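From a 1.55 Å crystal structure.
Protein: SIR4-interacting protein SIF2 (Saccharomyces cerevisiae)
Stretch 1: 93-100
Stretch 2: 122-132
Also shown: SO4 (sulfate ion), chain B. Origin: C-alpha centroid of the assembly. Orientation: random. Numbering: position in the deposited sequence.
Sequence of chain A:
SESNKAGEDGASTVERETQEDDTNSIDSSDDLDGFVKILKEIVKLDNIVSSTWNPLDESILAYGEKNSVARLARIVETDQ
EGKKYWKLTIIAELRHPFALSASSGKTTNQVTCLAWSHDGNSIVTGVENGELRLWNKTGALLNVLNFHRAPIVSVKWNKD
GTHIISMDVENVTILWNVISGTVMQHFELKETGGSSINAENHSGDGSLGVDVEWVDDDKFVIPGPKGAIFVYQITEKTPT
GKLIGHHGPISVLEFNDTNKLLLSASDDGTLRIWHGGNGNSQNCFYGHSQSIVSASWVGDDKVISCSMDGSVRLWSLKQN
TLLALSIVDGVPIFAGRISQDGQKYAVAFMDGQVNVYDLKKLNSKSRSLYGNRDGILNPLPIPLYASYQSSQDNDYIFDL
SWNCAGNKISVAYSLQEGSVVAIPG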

# COMPACT_ATOMS: atom_id res chain seq x y z
N GLU A 93 11.73 18.36 6.54
CA GLU A 93 10.64 18.10 7.46
C GLU A 93 9.37 18.54 6.74
O GLU A 93 9.31 19.65 6.18
CB GLU A 93 10.81 18.90 8.75
CG GLU A 93 12.10 18.59 9.50
CD GLU A 93 12.25 19.40 10.78
OE1 GLU A 93 13.31 19.28 11.43
OE2 GLU A 93 11.33 20.16 11.13
N LEU A 94 8.36 17.68 6.73
CA LEU A 94 7.08 17.97 6.08
C LEU A 94 6.07 18.07 7.22
O LEU A 94 5.41 17.09 7.56
CB LEU A 94 6.71 16.83 5.12
CG LEU A 94 7.84 16.32 4.21
CD1 LEU A 94 7.28 15.23 3.31
CD2 LEU A 94 8.42 17.46 3.37
N ARG A 95 5.95 19.26 7.79
CA ARG A 95 5.07 19.46 8.93
C ARG A 95 3.67 19.98 8.60
O ARG A 95 3.48 20.78 7.69
CB ARG A 95 5.76 20.41 9.92
CG ARG A 95 5.22 20.35 11.34
CD ARG A 95 6.09 21.20 12.27
NE ARG A 95 7.49 20.77 12.28
CZ ARG A 95 7.98 19.78 13.03
NH1 ARG A 95 7.18 19.10 13.84
NH2 ARG A 95 9.26 19.47 12.97
N HIS A 96 2.69 19.49 9.36
CA HIS A 96 1.30 19.91 9.22
C HIS A 96 0.95 20.67 10.50
O HIS A 96 1.25 20.21 11.60
CB HIS A 96 0.36 18.71 9.11
CG HIS A 96 0.42 17.99 7.80
ND1 HIS A 96 -0.63 17.98 6.91
CD2 HIS A 96 1.38 17.21 7.25
CE1 HIS A 96 -0.32 17.22 5.88
NE2 HIS A 96 0.89 16.74 6.06
N PRO A 97 0.32 21.84 10.38
CA PRO A 97 -0.03 22.57 11.60
C PRO A 97 -1.18 21.86 12.30
O PRO A 97 -1.90 21.08 11.67
CB PRO A 97 -0.44 23.94 11.07
CG PRO A 97 -1.06 23.60 9.74
CD PRO A 97 -0.08 22.59 9.18
N PHE A 98 -1.34 22.07 13.60
CA PHE A 98 -2.45 21.46 14.30
C PHE A 98 -3.65 22.35 13.98
O PHE A 98 -3.49 23.56 13.81
CB PHE A 98 -2.20 21.40 15.81
CG PHE A 98 -1.21 20.35 16.21
CD1 PHE A 98 0.15 20.61 16.17
CD2 PHE A 98 -1.64 19.09 16.60
CE1 PHE A 98 1.08 19.63 16.52
CE2 PHE A 98 -0.73 18.10 16.95
CZ PHE A 98 0.64 18.37 16.91
N ALA A 99 -4.83 21.75 13.89
CA ALA A 99 -6.04 22.49 13.56
C ALA A 99 -6.37 23.57 14.57
O ALA A 99 -6.06 23.45 15.76
CB ALA A 99 -7.21 21.53 13.43
N LEU A 100 -7.00 24.63 14.08
CA LEU A 100 -7.40 25.74 14.93
C LEU A 100 -8.37 25.16 15.95
O LEU A 100 -8.34 25.53 17.13
CB LEU A 100 -8.10 26.81 14.09
CG LEU A 100 -8.57 28.08 14.81
CD1 LEU A 100 -7.37 28.83 15.37
CD2 LEU A 100 -9.34 28.95 13.84
N SER A 122 7.22 14.41 -6.60
CA SER A 122 6.28 15.01 -5.64
C SER A 122 5.76 13.96 -4.68
O SER A 122 5.78 12.76 -4.97
CB SER A 122 5.10 15.63 -6.38
OG SER A 122 5.55 16.57 -7.34
N ILE A 123 5.27 14.41 -3.54
CA ILE A 123 4.71 13.49 -2.55
C ILE A 123 3.58 14.15 -1.78
O ILE A 123 3.62 15.35 -1.51
CB ILE A 123 5.81 13.00 -1.56
CG1 ILE A 123 5.21 12.00 -0.57
CG2 ILE A 123 6.45 14.18 -0.82
CD1 ILE A 123 6.25 11.29 0.30
N VAL A 124 2.54 13.38 -1.48
CA VAL A 124 1.40 13.87 -0.72
C VAL A 124 1.46 13.24 0.67
O VAL A 124 1.76 12.05 0.81
CB VAL A 124 0.05 13.45 -1.36
CG1 VAL A 124 -1.11 13.74 -0.40
CG2 VAL A 124 -0.17 14.21 -2.67
N THR A 125 1.19 14.04 1.69
CA THR A 125 1.15 13.54 3.06
C THR A 125 -0.23 13.88 3.61
O THR A 125 -0.78 14.95 3.32
CB THR A 125 2.24 14.19 3.96
OG1 THR A 125 2.12 15.61 3.94
CG2 THR A 125 3.63 13.78 3.48
N GLY A 126 -0.80 12.94 4.36
CA GLY A 126 -2.11 13.15 4.96
C GLY A 126 -2.05 12.92 6.45
O GLY A 126 -1.28 12.07 6.91
N VAL A 127 -2.84 13.66 7.21
CA VAL A 127 -2.85 13.53 8.67
C VAL A 127 -4.21 13.13 9.22
O VAL A 127 -5.20 13.09 8.50
CB VAL A 127 -2.39 14.84 9.36
CG1 VAL A 127 -0.93 15.10 9.07
CG2 VAL A 127 -3.25 16.02 8.88
N GLU A 128 -4.25 12.84 10.52
CA GLU A 128 -5.48 12.43 11.17
C GLU A 128 -6.65 13.40 11.01
O GLU A 128 -7.79 12.96 10.93
CB GLU A 128 -5.25 12.21 12.67
CG GLU A 128 -4.40 11.02 13.02
CD GLU A 128 -4.43 10.74 14.51
OE1 GLU A 128 -5.45 10.22 15.00
OE2 GLU A 128 -3.44 11.07 15.19
N ASN A 129 -6.39 14.70 10.99
CA ASN A 129 -7.50 15.64 10.87
C ASN A 129 -8.07 15.74 9.46
O ASN A 129 -9.07 16.42 9.24
CB ASN A 129 -7.15 17.04 11.42
CG ASN A 129 -6.15 17.80 10.55
OD1 ASN A 129 -6.24 17.79 9.32
ND2 ASN A 129 -5.22 18.48 11.20
N GLY A 130 -7.42 15.06 8.51
CA GLY A 130 -7.91 15.06 7.14
C GLY A 130 -7.14 15.89 6.12
O GLY A 130 -7.30 15.71 4.92
N GLU A 131 -6.29 16.79 6.60
CA GLU A 131 -5.53 17.64 5.70
C GLU A 131 -4.50 16.90 4.87
O GLU A 131 -3.86 15.96 5.33
CB GLU A 131 -4.81 18.73 6.50
CG GLU A 131 -4.06 19.73 5.62
CD GLU A 131 -3.22 20.69 6.43
OE1 GLU A 131 -2.28 20.23 7.10
OE2 GLU A 131 -3.50 21.91 6.39
N LEU A 132 -4.34 17.34 3.63
CA LEU A 132 -3.36 16.78 2.71
C LEU A 132 -2.42 17.92 2.32
O LEU A 132 -2.86 19.06 2.16
CB LEU A 132 -4.02 16.26 1.44
CG LEU A 132 -5.01 15.09 1.54
CD1 LEU A 132 -5.78 14.98 0.22
CD2 LEU A 132 -4.26 13.80 1.83
S SO4 B . 9.58 16.85 15.79
O1 SO4 B . 8.15 17.19 15.83
O2 SO4 B . 10.14 16.87 17.15
O3 SO4 B . 9.75 15.51 15.20
O4 SO4 B . 10.31 17.83 14.95
O HOH W 1 -3.28 20.07 9.67
O HOH W 2 -5.36 18.85 14.21

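Stretch 2 enters the contact as a β-strand whose side chains alternate, so that Ile123, Thr125 and Val127 point toward stretch 1 while Val124 points away. Ile123 makes the first, rather loose contact: its CG2 lies 4.3 Å from CD1 of Leu94, an apolar pairing in the buried interior. The same leucine methyl packs more closely on the next inward residue, with Leu94 CD1 3.9 Å from Thr125 CG2.

Thr125 also supplies a polar group. Its OG1 lies 2.7 Å from His96 NE2, near the plane of the imidazole, in a short hydrogen bond. Gly126 follows with no side chain; a CB here would point away from stretch 1 and be crowded by Leu132 CD2, at 3.1 Å. Val127 then covers one face of the imidazole. Its CG1 sits 3.5 Å from the ring centroid and 13° off the ring normal, a CH-π contact over the face, distinct from the in-plane hydrogen bonds of the ring nitrogens.

At Val127 the chain enters a type I turn, closed by a hydrogen bond from Gly130 N to Val127 O (3.0 Å). Asn129 OD1, in the turn, accepts a hydrogen bond from Glu131 N just after it (2.9 Å), while the side-chain amide of Asn129 reaches stretch 1 through water. Asn129 ND2 donates to water 1 (2.9 Å to its O), which in turn donates to Pro97 O (2.6 Å), and to water 2 (3.0 Å to its O), which also accepts from Ala99 N (3.0 Å). Gly130 has a positive phi of 105°, and a CB there would jam against the preceding carbonyl oxygen.

Glu131 completes the histidine's surroundings: His96 ND1 donates to Glu131 OE1 (2.8 Å, 143°), again near the ring plane. Both imidazole nitrogens are thus engaged by stretch 2, making His96 the centre of the contact. Leu132, beyond it, points away.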